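Local coordinates for putative uncharacterized protein (PDB 5T8V) that probably acts as a cohesin loader of the SCC2/Nipped-B family that works on chromatin, and is represented here by its helical-repeat C-terminal part, at residues P57-L62 and A130-R135; I136-R141 and M207-A212; I1066-V1071 and D1138-L1143; K1127-I1132 and F1142-V1147. All blocks are in the same frame, centred on the assembly; numbering follows the deposited sequence.

Interaction 1: P57-L62 and A130-R135; sequences PTQTKL and ARTSMR
Gln59 and Thr132 bridge two helices, 56-71 and 120-136, in the helical-repeat architecture at the N-terminal end of this fragment. A single buried side-chain hydrogen bond makes the contact. Thr132 OG1 donates to Gln59 OE1 at 2.6 Å, and the two side chains cross at about a right angle. The hydroxyl comes to the amide from above: it stands 41° out of the carbonyl plane, with a C=O...donor angle of 138°. Gln59 reaches it by a bend at chi2 (-72°), which swings the amide out from the helix toward Thr132. OG1 also counts Arg128 O of its own helix and Gln63 NE2, one turn beyond Gln59, among its partners, so its one proton is shared between two acceptors, Gln59 OE1 and Arg128 O. The amide NE2 of Gln59 has a hydrogen bond outside the two segments, while its side chain rests on Cys90 of helix 81-96. With a leucine at Gln59, Thr132 OG1 would probably lose its acceptor on the facing helix and fall back on Arg128 and Gln63. The arrangement is a polar tie between two packed helices of the HEAT-repeat solenoid.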
loop_
_atom_site.group_PDB
_atom_site.type_symbol
_atom_site.label_atom_id
_atom_site.label_comp_id
_atom_site.label_asym_id
_atom_site.label_seq_id
_atom_site.Cartn_x
_atom_site.Cartn_y
_atom_site.Cartn_z
ATOM N N PRO A 57 -60.518 16.468 29.515
ATOM C CA PRO A 57 -60.870 17.217 28.298
ATOM C C PRO A 57 -61.138 18.688 28.576
ATOM O O PRO A 57 -60.662 19.569 27.849
ATOM C CB PRO A 57 -62.131 16.500 27.795
ATOM C CG PRO A 57 -62.133 15.173 28.480
ATOM C CD PRO A 57 -61.499 15.411 29.808
ATOM N N THR A 58 -61.911 18.966 29.626
ATOM C CA THR A 58 -62.154 20.355 29.997
ATOM C C THR A 58 -60.849 21.059 30.350
ATOM O O THR A 58 -60.655 22.231 30.006
ATOM C CB THR A 58 -63.151 20.436 31.159
ATOM O OG1 THR A 58 -63.247 21.790 31.616
ATOM C CG2 THR A 58 -62.730 19.557 32.324
ATOM N N GLN A 59 -59.937 20.357 31.024
ATOM C CA GLN A 59 -58.609 20.913 31.257
ATOM C C GLN A 59 -57.920 21.239 29.940
ATOM O O GLN A 59 -57.272 22.283 29.813
ATOM C CB GLN A 59 -57.761 19.935 32.073
ATOM C CG GLN A 59 -58.035 19.959 33.568
ATOM C CD GLN A 59 -57.501 21.210 34.236
ATOM O OE1 GLN A 59 -57.114 22.165 33.565
ATOM N NE2 GLN A 59 -57.473 21.208 35.563
ATOM N N THR A 60 -58.054 20.359 28.946
ATOM C CA THR A 60 -57.465 20.625 27.636
ATOM C C THR A 60 -57.993 21.932 27.058
ATOM O O THR A 60 -57.216 22.828 26.701
ATOM C CB THR A 60 -57.754 19.463 26.682
ATOM O OG1 THR A 60 -57.092 18.282 27.147
ATOM C CG2 THR A 60 -57.276 19.778 25.274
ATOM N N LYS A 61 -59.318 22.061 26.961
ATOM C CA LYS A 61 -59.886 23.271 26.373
ATOM C C LYS A 61 -59.470 24.514 27.154
ATOM O O LYS A 61 -59.132 25.547 26.558
ATOM C CB LYS A 61 -61.406 23.156 26.297
ATOM C CG LYS A 61 -61.884 22.114 25.289
ATOM C CD LYS A 61 -63.227 22.488 24.668
ATOM C CE LYS A 61 -64.302 21.456 24.976
ATOM N NZ LYS A 61 -65.672 22.016 24.797
ATOM N N LEU A 62 -59.484 24.438 28.488
ATOM C CA LEU A 62 -58.995 25.560 29.282
ATOM C C LEU A 62 -57.564 25.914 28.903
ATOM O O LEU A 62 -57.214 27.095 28.800
ATOM C CB LEU A 62 -59.078 25.238 30.775
ATOM C CG LEU A 62 -60.438 25.372 31.462
ATOM C CD1 LEU A 62 -60.313 24.997 32.928
ATOM C CD2 LEU A 62 -60.997 26.782 31.321
ATOM N N ALA A 130 -51.760 19.548 35.985
ATOM C CA ALA A 130 -50.392 20.046 36.077
ATOM C C ALA A 130 -50.058 20.927 34.884
ATOM O O ALA A 130 -49.508 22.024 35.043
ATOM C CB ALA A 130 -49.409 18.879 36.164
ATOM N N ARG A 131 -50.388 20.464 33.675
ATOM C CA ARG A 131 -50.123 21.274 32.489
ATOM C C ARG A 131 -50.762 22.654 32.615
ATOM O O ARG A 131 -50.127 23.677 32.325
ATOM C CB ARG A 131 -50.627 20.560 31.239
ATOM C CG ARG A 131 -50.308 21.307 29.956
ATOM C CD ARG A 131 -50.450 20.426 28.735
ATOM N NE ARG A 131 -49.738 20.990 27.591
ATOM C CZ ARG A 131 -50.284 21.760 26.654
ATOM N NH1 ARG A 131 -51.571 22.080 26.700
ATOM N NH2 ARG A 131 -49.533 22.214 25.659
ATOM N N THR A 132 -52.021 22.702 33.057
ATOM C CA THR A 132 -52.691 23.986 33.240
ATOM C C THR A 132 -51.942 24.860 34.239
ATOM O O THR A 132 -51.718 26.051 33.993
ATOM C CB THR A 132 -54.135 23.765 33.693
ATOM O OG1 THR A 132 -54.867 23.113 32.649
ATOM C CG2 THR A 132 -54.814 25.092 34.023
ATOM N N SER A 133 -51.554 24.289 35.383
ATOM C CA SER A 133 -50.819 25.064 36.379
ATOM C C SER A 133 -49.563 25.680 35.774
ATOM O O SER A 133 -49.316 26.888 35.911
ATOM C CB SER A 133 -50.460 24.176 37.570
ATOM O OG SER A 133 -51.624 23.722 38.236
ATOM N N MET A 134 -48.755 24.863 35.095
ATOM C CA MET A 134 -47.528 25.373 34.491
ATOM C C MET A 134 -47.830 26.507 33.518
ATOM O O MET A 134 -47.235 27.589 33.600
ATOM C CB MET A 134 -46.782 24.241 33.784
ATOM C CG MET A 134 -46.402 23.074 34.688
ATOM S SD MET A 134 -45.483 23.565 36.161
ATOM C CE MET A 134 -46.736 23.354 37.426
ATOM N N ARG A 135 -48.762 26.280 32.588
ATOM C CA ARG A 135 -49.092 27.328 31.627
ATOM C C ARG A 135 -49.506 28.613 32.334
ATOM O O ARG A 135 -49.128 29.712 31.910
ATOM C CB ARG A 135 -50.197 26.855 30.687
ATOM C CG ARG A 135 -50.712 27.946 29.770
ATOM C CD ARG A 135 -51.336 27.361 28.525
ATOM N NE ARG A 135 -50.334 26.772 27.641
ATOM C CZ ARG A 135 -50.616 25.957 26.630
ATOM N NH1 ARG A 135 -51.873 25.617 26.372
ATOM N NH2 ARG A 135 -49.640 25.471 25.878
#

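Interaction 2: I136-R141 and M207-A212; sequences IMCGGR and MSELIA
Cys138 meets Leu210 where a type I beta turn, Ile136 to Gly139, leads out of helix 120-136 and packs against helix 190-213 of the HEAT-repeat solenoid. This turn puts two consecutive residues, Met137 and Cys138, against that helix, and the cysteine can be followed outward atom by atom. Its CB lies 4.0 Å from Glu209 OE2, a passing contact, since that carboxylate is committed to a salt bridge with Lys213 one turn further along the helix. From CB the sulfur swings to the side anti to the carbonyl carbon (chi1 -69°), which carries it onto the helix. There SG settles 3.8 Å from Leu210 CA, against the backbone itself. The Cys138 side chain also touches Met206 and Lys213, both of the same helix as Leu210. Glu209, extended with CG anti to its backbone N, brings OE2 near Cys138 CB. Both Met137 and Leu210 also rest on Ile152 of helix 149-172, so a third helix closes over this corner. Leu210 CD1 touches both residues of the turn, 4.1 Å from Cys138 SG and 4.2 Å from Met137 CB.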
loop_
_atom_site.group_PDB
_atom_site.type_symbol
_atom_site.label_atom_id
_atom_site.label_comp_id
_atom_site.label_asym_id
_atom_site.label_seq_id
_atom_site.Cartn_x
_atom_site.Cartn_y
_atom_site.Cartn_z
ATOM N N ILE A 136 -50.282 28.497 33.413
ATOM C CA ILE A 136 -50.629 29.673 34.205
ATOM C C ILE A 136 -49.369 30.354 34.721
ATOM O O ILE A 136 -49.298 31.587 34.795
ATOM C CB ILE A 136 -51.577 29.282 35.356
ATOM C CG1 ILE A 136 -52.959 28.941 34.792
ATOM C CG2 ILE A 136 -51.681 30.413 36.387
ATOM C CD1 ILE A 136 -53.900 28.313 35.797
ATOM N N MET A 137 -48.357 29.567 35.087
ATOM C CA MET A 137 -47.077 30.140 35.490
ATOM C C MET A 137 -46.235 30.609 34.308
ATOM O O MET A 137 -45.134 31.125 34.525
ATOM C CB MET A 137 -46.281 29.127 36.315
ATOM C CG MET A 137 -46.697 29.068 37.772
ATOM S SD MET A 137 -45.653 27.981 38.759
ATOM C CE MET A 137 -46.212 26.382 38.186
ATOM N N CYS A 138 -46.717 30.450 33.073
ATOM C CA CYS A 138 -46.009 30.916 31.886
ATOM C C CYS A 138 -46.698 32.113 31.233
ATOM O O CYS A 138 -46.607 32.298 30.017
ATOM C CB CYS A 138 -45.864 29.782 30.874
ATOM S SG CYS A 138 -44.742 28.477 31.393
ATOM N N GLY A 139 -47.378 32.942 32.023
ATOM C CA GLY A 139 -48.133 34.055 31.478
ATOM C C GLY A 139 -47.497 35.413 31.697
ATOM O O GLY A 139 -47.975 36.418 31.163
ATOM N N GLY A 140 -46.422 35.464 32.481
ATOM C CA GLY A 140 -45.753 36.714 32.765
ATOM C C GLY A 140 -46.404 37.571 33.829
ATOM O O GLY A 140 -45.923 38.684 34.080
ATOM N N ARG A 141 -47.476 37.102 34.462
ATOM C CA ARG A 141 -48.120 37.872 35.514
ATOM C C ARG A 141 -47.251 37.888 36.770
ATOM O O ARG A 141 -46.439 36.991 37.009
ATOM C CB ARG A 141 -49.504 37.299 35.826
ATOM C CG ARG A 141 -50.527 37.512 34.715
ATOM C CD ARG A 141 -51.842 36.826 35.030
ATOM N NE ARG A 141 -52.518 37.425 36.184
ATOM C CZ ARG A 141 -53.697 38.045 36.156
ATOM N NH1 ARG A 141 -54.386 38.162 35.027
ATOM N NH2 ARG A 141 -54.202 38.543 37.277
ATOM N N MET A 207 -43.262 21.396 30.507
ATOM C CA MET A 207 -42.158 21.646 31.430
ATOM C C MET A 207 -40.976 22.271 30.704
ATOM O O MET A 207 -40.358 23.225 31.208
ATOM C CB MET A 207 -41.736 20.345 32.113
ATOM C CG MET A 207 -42.837 19.676 32.914
ATOM S SD MET A 207 -43.405 20.675 34.301
ATOM C CE MET A 207 -41.983 20.608 35.385
ATOM N N SER A 208 -40.641 21.741 29.521
ATOM C CA SER A 208 -39.609 22.367 28.701
ATOM C C SER A 208 -39.885 23.851 28.522
ATOM O O SER A 208 -38.973 24.679 28.633
ATOM C CB SER A 208 -39.522 21.682 27.336
ATOM O OG SER A 208 -38.953 20.391 27.449
ATOM N N GLU A 209 -41.141 24.208 28.249
ATOM C CA GLU A 209 -41.496 25.620 28.158
ATOM C C GLU A 209 -41.339 26.314 29.506
ATOM O O GLU A 209 -40.826 27.437 29.576
ATOM C CB GLU A 209 -42.928 25.764 27.644
ATOM C CG GLU A 209 -43.413 27.199 27.531
ATOM C CD GLU A 209 -44.834 27.290 27.014
ATOM O OE1 GLU A 209 -45.323 26.295 26.436
ATOM O OE2 GLU A 209 -45.464 28.356 27.193
ATOM N N LEU A 210 -41.764 25.657 30.588
ATOM C CA LEU A 210 -41.723 26.268 31.912
ATOM C C LEU A 210 -40.327 26.766 32.252
ATOM O O LEU A 210 -40.136 27.941 32.587
ATOM C CB LEU A 210 -42.188 25.268 32.973
ATOM C CG LEU A 210 -42.095 25.760 34.427
ATOM C CD1 LEU A 210 -43.277 26.652 34.772
ATOM C CD2 LEU A 210 -41.991 24.598 35.391
ATOM N N ILE A 211 -39.333 25.878 32.190
ATOM C CA ILE A 211 -38.011 26.232 32.693
ATOM C C ILE A 211 -37.397 27.422 31.963
ATOM O O ILE A 211 -36.402 27.978 32.437
ATOM C CB ILE A 211 -37.062 25.015 32.632
ATOM C CG1 ILE A 211 -36.942 24.490 31.198
ATOM C CG2 ILE A 211 -37.554 23.928 33.579
ATOM C CD1 ILE A 211 -35.936 23.364 31.044
ATOM N N ALA A 212 -37.968 27.836 30.831
ATOM C CA ALA A 212 -37.462 28.990 30.100
ATOM C C ALA A 212 -38.087 30.304 30.537
ATOM O O ALA A 212 -37.518 31.364 30.254
ATOM C CB ALA A 212 -37.703 28.816 28.600
#

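Interaction 3: I1066-V1071 and D1138-L1143; sequences ILETMV and DDHAFL
The ring of His1140 reaches from helix 1139-1154 to Glu1068 and Thr1069 of helix 1065-1086. The axes of the two short segments approach no closer than 10.9 Å and run nearly the same way, at 28°, so side chains must do the joining. The tight part is the ring. Glu1068 comes to its edge: CG lies in the ring plane 3.5 Å from His1140 CE1, and OE2 lies near that plane 3.1 Å from the same carbon. The carboxylate and ring planes are only 18° apart. Glu1068 attains this with CG in the crowded position between backbone N and carbonyl carbon (chi1 74°). The nearby carboxylate, whose OE1 also forms a long, weak ion pair with Arg1131, might favour a protonated ring. Thr1069 approaches obliquely, its CB 3.8 Å from His1140 NE2, while its OG1 bonds Pro1065 O. Cutting His1140 back to an alanine would probably open a gap between the helices and leave Glu1068 OE2 without the ring edge it now faces. The looser side has a single apolar touch, Thr1069 CG2 to Leu1143 CD2 at 3.9 Å. At the exposed helix start, Asp1138 is the N-cap, and Ala1141 N gives a weak capping bond to its OD1, 3.5 Å away. The two segments form a near-parallel pair, consistent with the stacking of helices along a HEAT-repeat solenoid.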
loop_
_atom_site.group_PDB
_atom_site.type_symbol
_atom_site.label_atom_id
_atom_site.label_comp_id
_atom_site.label_asym_id
_atom_site.label_seq_id
_atom_site.Cartn_x
_atom_site.Cartn_y
_atom_site.Cartn_z
ATOM N N ILE A 1066 45.478 -13.919 -25.336
ATOM C CA ILE A 1066 44.596 -14.291 -26.444
ATOM C C ILE A 1066 44.759 -15.769 -26.792
ATOM O O ILE A 1066 43.775 -16.514 -26.904
ATOM C CB ILE A 1066 44.844 -13.381 -27.665
ATOM C CG1 ILE A 1066 43.908 -13.749 -28.822
ATOM C CG2 ILE A 1066 46.299 -13.439 -28.133
ATOM C CD1 ILE A 1066 42.442 -13.510 -28.528
ATOM N N LEU A 1067 45.995 -16.222 -26.967
ATOM C CA LEU A 1067 46.203 -17.596 -27.399
ATOM C C LEU A 1067 46.146 -18.594 -26.249
ATOM O O LEU A 1067 46.221 -19.802 -26.499
ATOM C CB LEU A 1067 47.527 -17.721 -28.161
ATOM C CG LEU A 1067 48.800 -17.069 -27.616
ATOM C CD1 LEU A 1067 49.431 -17.941 -26.565
ATOM C CD2 LEU A 1067 49.770 -16.810 -28.752
ATOM N N GLU A 1068 46.002 -18.132 -25.006
ATOM C CA GLU A 1068 45.572 -19.017 -23.930
ATOM C C GLU A 1068 44.060 -19.014 -23.769
ATOM O O GLU A 1068 43.504 -19.977 -23.225
ATOM C CB GLU A 1068 46.255 -18.640 -22.607
ATOM C CG GLU A 1068 45.745 -17.384 -21.928
ATOM C CD GLU A 1068 46.591 -16.997 -20.723
ATOM O OE1 GLU A 1068 47.577 -17.709 -20.434
ATOM O OE2 GLU A 1068 46.276 -15.983 -20.065
ATOM N N THR A 1069 43.383 -17.963 -24.240
ATOM C CA THR A 1069 41.946 -18.056 -24.472
ATOM C C THR A 1069 41.645 -19.115 -25.523
ATOM O O THR A 1069 40.680 -19.879 -25.390
ATOM C CB THR A 1069 41.385 -16.700 -24.911
ATOM O OG1 THR A 1069 41.636 -15.720 -23.897
ATOM C CG2 THR A 1069 39.884 -16.784 -25.173
ATOM N N MET A 1070 42.468 -19.181 -26.575
ATOM C CA MET A 1070 42.290 -20.219 -27.588
ATOM C C MET A 1070 42.317 -21.618 -26.978
ATOM O O MET A 1070 41.626 -22.519 -27.467
ATOM C CB MET A 1070 43.368 -20.091 -28.663
ATOM C CG MET A 1070 43.319 -18.786 -29.457
ATOM S SD MET A 1070 41.829 -18.604 -30.456
ATOM C CE MET A 1070 40.750 -17.699 -29.347
ATOM N N VAL A 1071 43.101 -21.821 -25.919
ATOM C CA VAL A 1071 43.158 -23.125 -25.263
ATOM C C VAL A 1071 41.991 -23.292 -24.295
ATOM O O VAL A 1071 41.335 -24.343 -24.258
ATOM C CB VAL A 1071 44.512 -23.291 -24.545
ATOM C CG1 VAL A 1071 44.608 -24.659 -23.873
ATOM C CG2 VAL A 1071 45.667 -23.090 -25.521
ATOM N N ASP A 1138 38.567 -9.991 -14.529
ATOM C CA ASP A 1138 37.926 -9.660 -15.792
ATOM C C ASP A 1138 37.326 -10.919 -16.419
ATOM O O ASP A 1138 37.363 -12.011 -15.849
ATOM C CB ASP A 1138 38.927 -8.981 -16.733
ATOM C CG ASP A 1138 40.266 -9.691 -16.774
ATOM O OD1 ASP A 1138 40.294 -10.923 -16.569
ATOM O OD2 ASP A 1138 41.291 -9.014 -17.002
ATOM N N ASP A 1139 36.762 -10.755 -17.619
ATOM C CA ASP A 1139 36.021 -11.842 -18.253
ATOM C C ASP A 1139 36.912 -13.051 -18.520
ATOM O O ASP A 1139 36.454 -14.196 -18.440
ATOM C CB ASP A 1139 35.386 -11.349 -19.552
ATOM C CG ASP A 1139 34.224 -10.408 -19.311
ATOM O OD1 ASP A 1139 33.424 -10.678 -18.389
ATOM O OD2 ASP A 1139 34.114 -9.399 -20.039
ATOM N N HIS A 1140 38.181 -12.819 -18.853
ATOM C CA HIS A 1140 39.098 -13.927 -19.100
ATOM C C HIS A 1140 39.176 -14.848 -17.887
ATOM O O HIS A 1140 38.989 -16.072 -17.994
ATOM C CB HIS A 1140 40.477 -13.371 -19.455
ATOM C CG HIS A 1140 41.390 -14.373 -20.082
ATOM N ND1 HIS A 1140 42.694 -14.553 -19.670
ATOM C CD2 HIS A 1140 41.191 -15.249 -21.094
ATOM C CE1 HIS A 1140 43.257 -15.498 -20.401
ATOM N NE2 HIS A 1140 42.366 -15.937 -21.273
ATOM N N ALA A 1141 39.445 -14.270 -16.716
ATOM C CA ALA A 1141 39.401 -15.042 -15.483
ATOM C C ALA A 1141 38.074 -15.777 -15.351
ATOM O O ALA A 1141 38.034 -16.923 -14.887
ATOM C CB ALA A 1141 39.629 -14.123 -14.282
ATOM N N PHE A 1142 36.973 -15.137 -15.764
ATOM C CA PHE A 1142 35.682 -15.814 -15.696
ATOM C C PHE A 1142 35.658 -17.048 -16.584
ATOM O O PHE A 1142 34.995 -18.037 -16.253
ATOM C CB PHE A 1142 34.534 -14.892 -16.088
ATOM C CG PHE A 1142 33.222 -15.612 -16.205
ATOM C CD1 PHE A 1142 32.606 -16.138 -15.080
ATOM C CD2 PHE A 1142 32.620 -15.795 -17.437
ATOM C CE1 PHE A 1142 31.406 -16.816 -15.179
ATOM C CE2 PHE A 1142 31.417 -16.471 -17.543
ATOM C CZ PHE A 1142 30.811 -16.983 -16.411
ATOM N N LEU A 1143 36.343 -17.001 -17.728
ATOM C CA LEU A 1143 36.467 -18.191 -18.563
ATOM C C LEU A 1143 37.229 -19.281 -17.825
ATOM O O LEU A 1143 36.813 -20.449 -17.807
ATOM C CB LEU A 1143 37.162 -17.834 -19.879
ATOM C CG LEU A 1143 37.373 -18.973 -20.879
ATOM C CD1 LEU A 1143 36.048 -19.561 -21.327
ATOM C CD2 LEU A 1143 38.170 -18.485 -22.078
#

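Interaction 4: K1127-I1132 and F1142-V1147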
loop_
_atom_site.group_PDB
_atom_site.type_symbol
_atom_site.label_atom_id
_atom_site.label_comp_id
_atom_site.label_asym_id
_atom_site.label_seq_id
_atom_site.Cartn_x
_atom_site.Cartn_y
_atom_site.Cartn_z
ATOM N N LYS A 1127 47.003 -26.386 -12.476
ATOM C CA LYS A 1127 47.712 -25.264 -11.868
ATOM C C LYS A 1127 47.588 -24.005 -12.718
ATOM O O LYS A 1127 47.326 -22.914 -12.196
ATOM C CB LYS A 1127 49.181 -25.627 -11.660
ATOM C CG LYS A 1127 49.400 -26.800 -10.715
ATOM C CD LYS A 1127 50.876 -27.149 -10.589
ATOM C CE LYS A 1127 51.101 -28.289 -9.607
ATOM N NZ LYS A 1127 52.545 -28.647 -9.485
ATOM N N ASP A 1128 47.765 -24.137 -14.033
ATOM C CA ASP A 1128 47.716 -22.973 -14.911
ATOM C C ASP A 1128 46.315 -22.376 -14.958
ATOM O O ASP A 1128 46.144 -21.157 -14.826
ATOM C CB ASP A 1128 48.182 -23.358 -16.314
ATOM C CG ASP A 1128 49.583 -23.932 -16.323
ATOM O OD1 ASP A 1128 50.546 -23.141 -16.401
ATOM O OD2 ASP A 1128 49.721 -25.171 -16.247
ATOM N N ILE A 1129 45.295 -23.219 -15.139
ATOM C CA ILE A 1129 43.935 -22.695 -15.219
ATOM C C ILE A 1129 43.565 -22.008 -13.912
ATOM O O ILE A 1129 42.917 -20.954 -13.907
ATOM C CB ILE A 1129 42.932 -23.808 -15.574
ATOM C CG1 ILE A 1129 43.406 -24.630 -16.778
ATOM C CG2 ILE A 1129 41.591 -23.186 -15.928
ATOM C CD1 ILE A 1129 42.633 -25.917 -16.976
ATOM N N THR A 1130 43.981 -22.588 -12.784
ATOM C CA THR A 1130 43.783 -21.936 -11.493
ATOM C C THR A 1130 44.446 -20.564 -11.475
ATOM O O THR A 1130 43.824 -19.567 -11.091
ATOM C CB THR A 1130 44.338 -22.816 -10.369
ATOM O OG1 THR A 1130 43.634 -24.064 -10.338
ATOM C CG2 THR A 1130 44.197 -22.126 -9.010
ATOM N N ARG A 1131 45.715 -20.495 -11.887
ATOM C CA ARG A 1131 46.415 -19.215 -11.931
ATOM C C ARG A 1131 45.615 -18.180 -12.711
ATOM O O ARG A 1131 45.397 -17.061 -12.236
ATOM C CB ARG A 1131 47.801 -19.394 -12.550
ATOM C CG ARG A 1131 48.601 -18.098 -12.666
ATOM C CD ARG A 1131 49.891 -18.295 -13.441
ATOM N NE ARG A 1131 49.649 -18.842 -14.775
ATOM C CZ ARG A 1131 49.161 -18.145 -15.797
ATOM N NH1 ARG A 1131 48.847 -16.862 -15.649
ATOM N NH2 ARG A 1131 48.978 -18.733 -16.973
ATOM N N ILE A 1132 45.170 -18.537 -13.917
ATOM C CA ILE A 1132 44.403 -17.591 -14.725
ATOM C C ILE A 1132 43.125 -17.188 -14.001
ATOM O O ILE A 1132 42.688 -16.033 -14.077
ATOM C CB ILE A 1132 44.105 -18.191 -16.113
ATOM C CG1 ILE A 1132 45.410 -18.400 -16.888
ATOM C CG2 ILE A 1132 43.165 -17.280 -16.905
ATOM C CD1 ILE A 1132 45.248 -19.181 -18.177
ATOM N N PHE A 1142 36.973 -15.137 -15.764
ATOM C CA PHE A 1142 35.682 -15.814 -15.696
ATOM C C PHE A 1142 35.658 -17.048 -16.584
ATOM O O PHE A 1142 34.995 -18.037 -16.253
ATOM C CB PHE A 1142 34.534 -14.892 -16.088
ATOM C CG PHE A 1142 33.222 -15.612 -16.205
ATOM C CD1 PHE A 1142 32.606 -16.138 -15.080
ATOM C CD2 PHE A 1142 32.620 -15.795 -17.437
ATOM C CE1 PHE A 1142 31.406 -16.816 -15.179
ATOM C CE2 PHE A 1142 31.417 -16.471 -17.543
ATOM C CZ PHE A 1142 30.811 -16.983 -16.411
ATOM N N LEU A 1143 36.343 -17.001 -17.728
ATOM C CA LEU A 1143 36.467 -18.191 -18.563
ATOM C C LEU A 1143 37.229 -19.281 -17.825
ATOM O O LEU A 1143 36.813 -20.449 -17.807
ATOM C CB LEU A 1143 37.162 -17.834 -19.879
ATOM C CG LEU A 1143 37.373 -18.973 -20.879
ATOM C CD1 LEU A 1143 36.048 -19.561 -21.327
ATOM C CD2 LEU A 1143 38.170 -18.485 -22.078
ATOM N N ALA A 1144 38.347 -18.915 -17.190
ATOM C CA ALA A 1144 39.117 -19.901 -16.437
ATOM C C ALA A 1144 38.257 -20.575 -15.370
ATOM O O ALA A 1144 38.153 -21.807 -15.322
ATOM C CB ALA A 1144 40.341 -19.240 -15.806
ATOM N N VAL A 1145 37.629 -19.779 -14.498
ATOM C CA VAL A 1145 36.773 -20.352 -13.464
ATOM C C VAL A 1145 35.601 -21.095 -14.076
ATOM O O VAL A 1145 35.035 -21.988 -13.438
ATOM C CB VAL A 1145 36.269 -19.262 -12.492
ATOM C CG1 VAL A 1145 35.466 -18.229 -13.227
ATOM C CG2 VAL A 1145 35.437 -19.876 -11.371
ATOM N N GLU A 1146 35.203 -20.738 -15.296
ATOM C CA GLU A 1146 34.141 -21.480 -15.965
ATOM C C GLU A 1146 34.621 -22.864 -16.373
ATOM O O GLU A 1146 33.813 -23.796 -16.469
ATOM C CB GLU A 1146 33.642 -20.699 -17.180
ATOM C CG GLU A 1146 32.318 -21.190 -17.736
ATOM C CD GLU A 1146 31.764 -20.268 -18.804
ATOM O OE1 GLU A 1146 32.382 -19.213 -19.055
ATOM O OE2 GLU A 1146 30.712 -20.599 -19.390
ATOM N N VAL A 1147 35.923 -23.016 -16.616
ATOM C CA VAL A 1147 36.490 -24.344 -16.837
ATOM C C VAL A 1147 36.627 -25.098 -15.519
ATOM O O VAL A 1147 36.284 -26.283 -15.432
ATOM C CB VAL A 1147 37.839 -24.222 -17.568
ATOM C CG1 VAL A 1147 38.582 -25.559 -17.584
ATOM C CG2 VAL A 1147 37.620 -23.728 -18.989
#
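Ala1144 pushes its methyl group between two isoleucines of the facing helix, Ile1129 and Ile1132, and so shows how a small residue lets helices come close. Its CB sits 3.6 Å from Ile1132 CG2 and equally near the backbone oxygen of Ile1129, so the methyl meets main chain as well as side chain. The CA atoms of Ile1129 and Ala1144 are accordingly 5.7 Å apart. The segment axes approach to 8.4 Å, with their directions 138° apart.

Each helix uses two residues three positions apart, Ile1129 with Ile1132 and Ala1144 with Val1147. Ile1129 sends its two branches different ways: CG2, anti to the backbone N, comes within 3.8 Å of Ala1144 O, while CD1 of the longer branch reaches Val1147 CG1, 4.1 Å away. The Ile1129 and Val1147 side chains cross at about a right angle, and Val1147 CG1 also lies close to the CG2 branch of Ile1129. All four residues are buried, and no hydrogen bond crosses between the segments, so the contact is van der Waals packing of apolar side chains and backbone.

Neighbouring helices complete the enclosure. Ile1132 packs also on Phe1060 of helix 1050-1062, and Val1147 on Leu1079 of helix 1065-1086, while Leu1148 lies against Ile1129 from the same helix as Ala1144. Only a short connection separates helices 1115-1133 and 1139-1154. These consecutive helices turn back on each other and form a splayed, roughly antiparallel helical hairpin, consistent with the HEAT-repeat architecture.

How the interactions relate
From the N terminus, interaction 1 closes a span of 67 residues between helices 56-71 and 120-136. Interaction 2 opens at the very next residue and closes 65 more, bringing in helix 190-213. The two sites touch through Met134 SD and Leu210 CD2, 3.7 Å apart, so they tie three helices into one region. On the opposite side of the chain's centre, its own centre about 110 Å from that of interaction 2, interaction 3 closes 66 residues. Interaction 4 closes a short connection of nine; it opens inside the span of interaction 3, and both end on the same stretch of helix 1139-1154, sharing Phe1142 and Leu1143, so their spans overlap. Together 3 and 4 join helices 1065-1086, 1115-1133 and 1139-1154.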